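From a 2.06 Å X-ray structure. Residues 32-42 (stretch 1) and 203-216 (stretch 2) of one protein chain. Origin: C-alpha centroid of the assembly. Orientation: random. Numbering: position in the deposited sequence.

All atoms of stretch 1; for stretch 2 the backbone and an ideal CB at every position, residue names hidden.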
# COMPACT_ATOMS: atom_id res chain seq x y z
N ASP A 32 -6.62 23.67 5.69
CA ASP A 32 -5.69 22.97 4.80
C ASP A 32 -6.40 22.25 3.65
O ASP A 32 -5.92 22.24 2.52
CB ASP A 32 -4.84 21.95 5.58
CG ASP A 32 -3.91 22.60 6.61
OD1 ASP A 32 -3.58 23.80 6.48
OD2 ASP A 32 -3.50 21.90 7.56
N LEU A 33 -7.55 21.65 3.94
CA LEU A 33 -8.29 20.95 2.90
C LEU A 33 -8.76 21.91 1.82
O LEU A 33 -8.45 21.75 0.64
CB LEU A 33 -9.50 20.22 3.49
CG LEU A 33 -10.32 19.46 2.44
CD1 LEU A 33 -9.43 18.44 1.73
CD2 LEU A 33 -11.50 18.79 3.10
N MSE A 34 -9.52 22.92 2.24
CA MSE A 34 -10.05 23.94 1.34
C MSE A 34 -8.92 24.59 0.54
O MSE A 34 -9.04 24.79 -0.67
CB MSE A 34 -10.79 25.01 2.16
CG MSE A 34 -11.70 25.94 1.34
SE MSE A 34 -12.98 24.98 0.26
CE MSE A 34 -14.39 24.72 1.56
N GLN A 35 -7.82 24.90 1.22
CA GLN A 35 -6.66 25.51 0.58
C GLN A 35 -6.20 24.66 -0.60
O GLN A 35 -5.98 25.16 -1.70
CB GLN A 35 -5.52 25.65 1.59
CG GLN A 35 -4.29 26.37 1.08
CD GLN A 35 -4.55 27.85 0.81
OE1 GLN A 35 -5.16 28.21 -0.20
NE2 GLN A 35 -4.08 28.71 1.71
N GLU A 36 -6.06 23.36 -0.36
CA GLU A 36 -5.61 22.43 -1.40
C GLU A 36 -6.62 22.31 -2.55
O GLU A 36 -6.23 22.25 -3.72
CB GLU A 36 -5.36 21.05 -0.77
CG GLU A 36 -4.93 19.97 -1.73
CD GLU A 36 -3.68 20.33 -2.51
OE1 GLU A 36 -2.87 21.13 -2.00
OE2 GLU A 36 -3.51 19.79 -3.62
N ILE A 37 -7.91 22.28 -2.23
CA ILE A 37 -8.95 22.19 -3.25
C ILE A 37 -8.90 23.40 -4.19
O ILE A 37 -9.09 23.27 -5.40
CB ILE A 37 -10.36 22.09 -2.61
CG1 ILE A 37 -10.51 20.74 -1.90
CG2 ILE A 37 -11.44 22.25 -3.67
CD1 ILE A 37 -11.82 20.57 -1.17
N CYS A 38 -8.65 24.58 -3.62
CA CYS A 38 -8.58 25.80 -4.42
C CYS A 38 -7.41 25.81 -5.40
O CYS A 38 -7.56 26.28 -6.52
CB CYS A 38 -8.51 27.03 -3.51
SG CYS A 38 -10.06 27.42 -2.70
N ARG A 39 -6.25 25.30 -4.99
CA ARG A 39 -5.11 25.30 -5.91
C ARG A 39 -5.38 24.36 -7.09
O ARG A 39 -4.94 24.61 -8.21
CB ARG A 39 -3.81 24.89 -5.21
CG ARG A 39 -3.76 23.47 -4.68
CD ARG A 39 -2.39 23.18 -4.06
NE ARG A 39 -1.35 22.99 -5.07
CZ ARG A 39 -1.23 21.89 -5.81
NH1 ARG A 39 -2.07 20.88 -5.65
NH2 ARG A 39 -0.26 21.81 -6.71
N ARG A 40 -6.12 23.29 -6.81
CA ARG A 40 -6.48 22.32 -7.85
C ARG A 40 -7.52 22.95 -8.76
O ARG A 40 -7.65 22.58 -9.92
CB ARG A 40 -7.00 21.03 -7.21
CG ARG A 40 -5.88 20.22 -6.57
CD ARG A 40 -6.40 19.03 -5.77
NE ARG A 40 -5.29 18.34 -5.12
CZ ARG A 40 -4.73 17.22 -5.57
NH1 ARG A 40 -5.17 16.64 -6.68
NH2 ARG A 40 -3.71 16.69 -4.90
N LEU A 41 -8.27 23.91 -8.21
CA LEU A 41 -9.28 24.63 -8.96
C LEU A 41 -8.60 25.78 -9.69
O LEU A 41 -9.22 26.49 -10.48
CB LEU A 41 -10.36 25.19 -8.02
CG LEU A 41 -11.36 24.20 -7.42
CD1 LEU A 41 -12.25 24.90 -6.41
CD2 LEU A 41 -12.19 23.59 -8.54
N HIS A 42 -7.30 25.95 -9.43
CA HIS A 42 -6.51 27.02 -10.04
C HIS A 42 -7.03 28.38 -9.59
O HIS A 42 -6.95 29.37 -10.32
CB HIS A 42 -6.57 26.92 -11.57
CG HIS A 42 -6.05 25.63 -12.12
ND1 HIS A 42 -6.28 25.23 -13.41
CD2 HIS A 42 -5.29 24.66 -11.55
CE1 HIS A 42 -5.70 24.06 -13.62
NE2 HIS A 42 -5.09 23.69 -12.50
N UNK A 203 -22.41 23.99 -10.43
CA UNK A 203 -21.27 23.81 -11.32
C UNK A 203 -19.98 23.79 -10.51
O UNK A 203 -19.11 22.94 -10.73
CB UNK A 203 -21.22 24.92 -12.38
N UNK A 204 -19.86 24.72 -9.56
CA UNK A 204 -18.67 24.80 -8.72
C UNK A 204 -18.56 23.56 -7.82
O UNK A 204 -17.48 23.00 -7.65
CB UNK A 204 -18.70 26.07 -7.87
N UNK A 205 -19.68 23.15 -7.24
CA UNK A 205 -19.71 21.99 -6.37
C UNK A 205 -19.26 20.73 -7.13
O UNK A 205 -18.50 19.91 -6.60
CB UNK A 205 -21.11 21.80 -5.79
N UNK A 206 -19.71 20.60 -8.38
CA UNK A 206 -19.34 19.46 -9.20
C UNK A 206 -17.84 19.41 -9.48
O UNK A 206 -17.24 18.33 -9.49
CB UNK A 206 -20.11 19.50 -10.52
N UNK A 207 -17.23 20.57 -9.70
CA UNK A 207 -15.79 20.62 -9.94
C UNK A 207 -15.05 20.24 -8.65
O UNK A 207 -14.02 19.58 -8.68
CB UNK A 207 -15.37 22.01 -10.42
N UNK A 208 -15.60 20.66 -7.51
CA UNK A 208 -14.99 20.33 -6.22
C UNK A 208 -15.10 18.83 -5.93
O UNK A 208 -14.22 18.24 -5.30
CB UNK A 208 -15.65 21.13 -5.10
N UNK A 209 -16.18 18.20 -6.38
CA UNK A 209 -16.36 16.78 -6.16
C UNK A 209 -15.28 16.00 -6.93
O UNK A 209 -14.65 15.09 -6.38
CB UNK A 209 -17.76 16.34 -6.59
N UNK A 210 -15.06 16.37 -8.19
CA UNK A 210 -14.04 15.70 -8.98
C UNK A 210 -12.69 15.85 -8.29
O UNK A 210 -11.94 14.88 -8.19
CB UNK A 210 -13.99 16.26 -10.40
N UNK A 211 -12.39 17.06 -7.80
CA UNK A 211 -11.14 17.33 -7.11
C UNK A 211 -10.99 16.44 -5.88
O UNK A 211 -9.90 15.92 -5.61
CB UNK A 211 -11.06 18.80 -6.71
N UNK A 212 -12.07 16.30 -5.12
CA UNK A 212 -12.06 15.47 -3.91
C UNK A 212 -11.77 14.02 -4.26
O UNK A 212 -11.05 13.33 -3.53
CB UNK A 212 -13.39 15.58 -3.17
N UNK A 213 -12.33 13.55 -5.38
CA UNK A 213 -12.10 12.18 -5.82
C UNK A 213 -10.64 12.00 -6.24
O UNK A 213 -10.02 10.99 -5.92
CB UNK A 213 -13.04 11.82 -6.97
N UNK A 214 -10.08 12.98 -6.95
CA UNK A 214 -8.69 12.90 -7.40
C UNK A 214 -7.72 12.98 -6.22
O UNK A 214 -6.61 12.44 -6.29
CB UNK A 214 -8.39 14.02 -8.40
N UNK A 215 -8.11 13.65 -5.15
CA UNK A 215 -7.25 13.75 -3.97
C UNK A 215 -7.27 12.43 -3.20
O UNK A 215 -6.28 12.04 -2.58
CB UNK A 215 -7.70 14.90 -3.07
N UNK A 216 -8.41 11.75 -3.23
CA UNK A 216 -8.52 10.49 -2.53
C UNK A 216 -7.75 9.44 -3.32
O UNK A 216 -7.22 8.49 -2.76
CB UNK A 216 -9.98 10.09 -2.34

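The backbone of stretch 2 is helical throughout, with phi from -59° to -75°, so no position demands glycine. Its axis crosses that of helix 32-40 at 106°, 10.0 Å away at closest approach, so contact should concentrate where the helices cross. There, Ile37 CA lies 6.6 Å from the CA of residue 211.

Positions 203, 205 and 206 have nothing of stretch 1 within 5.5 Å of the ideal CB, which leaves the choice open; they are Val203, Ile205 and Lys206, all without contact. At 204 the CB points sideways, so a short side chain would miss Leu41 and a longer apolar one could reach it. Leu204 (t, p) does so, its CD1 4.3 Å from Leu41 CD1.

At 207 the CB points toward stretch 1, with Leu41 CD2 4.0 Å from the ideal CB. An aliphatic stem suits, whatever its end. Lys207 packs its CB at 4.0 Å from Leu41 CD2.

The ideal CB of 208 is 4.6 Å from Ile37 CG2 and 5.2 Å from Leu41 CD1, a wholly aliphatic setting for Val, Ile, Leu or Met. Ile208 places CG2 4.1 Å from Ile37 CG2 and CG1 4.0 Å from Leu41 CD1.

Positions 209 and 210 are out of reach and undetermined; Asn209 and Lys210 form hydrogen bonds elsewhere in the structure.

Position 211 points toward Ile37 CG2 (4.6 Å from the ideal CB), Arg40 CB (4.7 Å) and Leu41 CD2 (5.2 Å). A medium-sized aliphatic residue fits. In Ile211, CG2 lies 3.4 Å from Arg40 CD and 4.2 Å from Ile37 CG2, while CG1 is 4.1 Å from Leu41 CD2.

At 212 the CB points sideways, so only a longer side chain would engage; Leu212 brings CD2 to 3.7 Å from Ile37 CD1. Position 213 is out of reach and is Leu213.

The ideal CB of 214 is 4.5 Å from Arg40 NH1, so an acid or a polar acceptor is plausible. Glu214 makes no direct hydrogen bond to it; a water accepts from Arg40 NH1 (2.9 Å to the water O) and donates to Glu214 OE1 (2.7 Å from that O).

Position 215 points toward Arg40 CZ, 4.5 Å from the ideal CB, with Leu33, Glu36 and Ile37 beyond. A long, flexible apolar chain suits this hole. Met215, a selenomethionine, fills it: CG lies over one guanidinium face, 3.3 Å from Arg40 NE, and CE reaches Glu36 CG (3.4 Å) and Leu33 CD1 (3.8 Å). Reciprocally, Ile37 is a knob among Ile208, Ile211, Leu212 and Met215.

Position 216, out of reach, is Glu216.

Stretch 2 203-216: VLIKKINKILLEME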
# COMPACT_ATOMS: atom_id res chain seq x y z
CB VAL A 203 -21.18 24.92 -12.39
CG1 VAL A 203 -19.87 24.80 -13.16
CG2 VAL A 203 -22.37 24.82 -13.35
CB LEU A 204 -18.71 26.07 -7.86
CG LEU A 204 -17.58 26.26 -6.83
CD1 LEU A 204 -16.23 26.23 -7.52
CD2 LEU A 204 -17.78 27.59 -6.11
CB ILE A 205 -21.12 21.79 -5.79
CG1 ILE A 205 -21.41 22.89 -4.77
CG2 ILE A 205 -21.25 20.42 -5.12
CD1 ILE A 205 -20.47 22.89 -3.56
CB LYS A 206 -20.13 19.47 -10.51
CG LYS A 206 -21.56 18.98 -10.32
CD LYS A 206 -22.37 19.01 -11.61
CE LYS A 206 -23.81 18.58 -11.34
NZ LYS A 206 -24.66 18.67 -12.55
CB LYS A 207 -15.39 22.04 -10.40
CG LYS A 207 -15.96 22.43 -11.78
CD LYS A 207 -15.68 23.89 -12.15
CE LYS A 207 -16.52 24.85 -11.31
NZ LYS A 207 -16.44 26.28 -11.78
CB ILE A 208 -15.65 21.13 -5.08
CG1 ILE A 208 -15.29 22.62 -5.22
CG2 ILE A 208 -15.20 20.60 -3.72
CD1 ILE A 208 -16.04 23.52 -4.26
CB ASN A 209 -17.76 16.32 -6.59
CG ASN A 209 -18.84 16.82 -5.65
OD1 ASN A 209 -18.55 17.26 -4.53
ND2 ASN A 209 -20.10 16.76 -6.09
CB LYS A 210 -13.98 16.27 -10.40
CG LYS A 210 -15.21 15.93 -11.23
CD LYS A 210 -14.96 16.04 -12.74
CE LYS A 210 -14.75 17.48 -13.19
NZ LYS A 210 -14.76 17.59 -14.68
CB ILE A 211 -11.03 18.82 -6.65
CG1 ILE A 211 -10.95 19.75 -7.86
CG2 ILE A 211 -9.80 19.02 -5.78
CD1 ILE A 211 -9.77 19.47 -8.77
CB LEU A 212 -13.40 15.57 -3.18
CG LEU A 212 -13.69 16.85 -2.39
CD1 LEU A 212 -15.14 16.83 -1.89
CD2 LEU A 212 -12.72 16.96 -1.21
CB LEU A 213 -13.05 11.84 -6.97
CG LEU A 213 -14.53 11.71 -6.56
CD1 LEU A 213 -15.41 11.53 -7.78
CD2 LEU A 213 -14.67 10.53 -5.60
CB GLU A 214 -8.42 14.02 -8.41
CG GLU A 214 -9.49 14.08 -9.48
CD GLU A 214 -9.34 15.24 -10.44
OE1 GLU A 214 -9.05 16.36 -9.98
OE2 GLU A 214 -9.53 15.03 -11.65
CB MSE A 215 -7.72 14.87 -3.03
CG MSE A 215 -7.32 16.27 -3.46
SE MSE A 215 -8.03 17.56 -2.26
CE MSE A 215 -6.81 17.25 -0.78
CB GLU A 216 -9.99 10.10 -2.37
CG GLU A 216 -10.78 11.19 -1.66
CD GLU A 216 -12.25 10.87 -1.47
OE1 GLU A 216 -12.90 10.42 -2.43
OE2 GLU A 216 -12.76 11.10 -0.36
O HOH W 1 -7.08 17.56 -8.66
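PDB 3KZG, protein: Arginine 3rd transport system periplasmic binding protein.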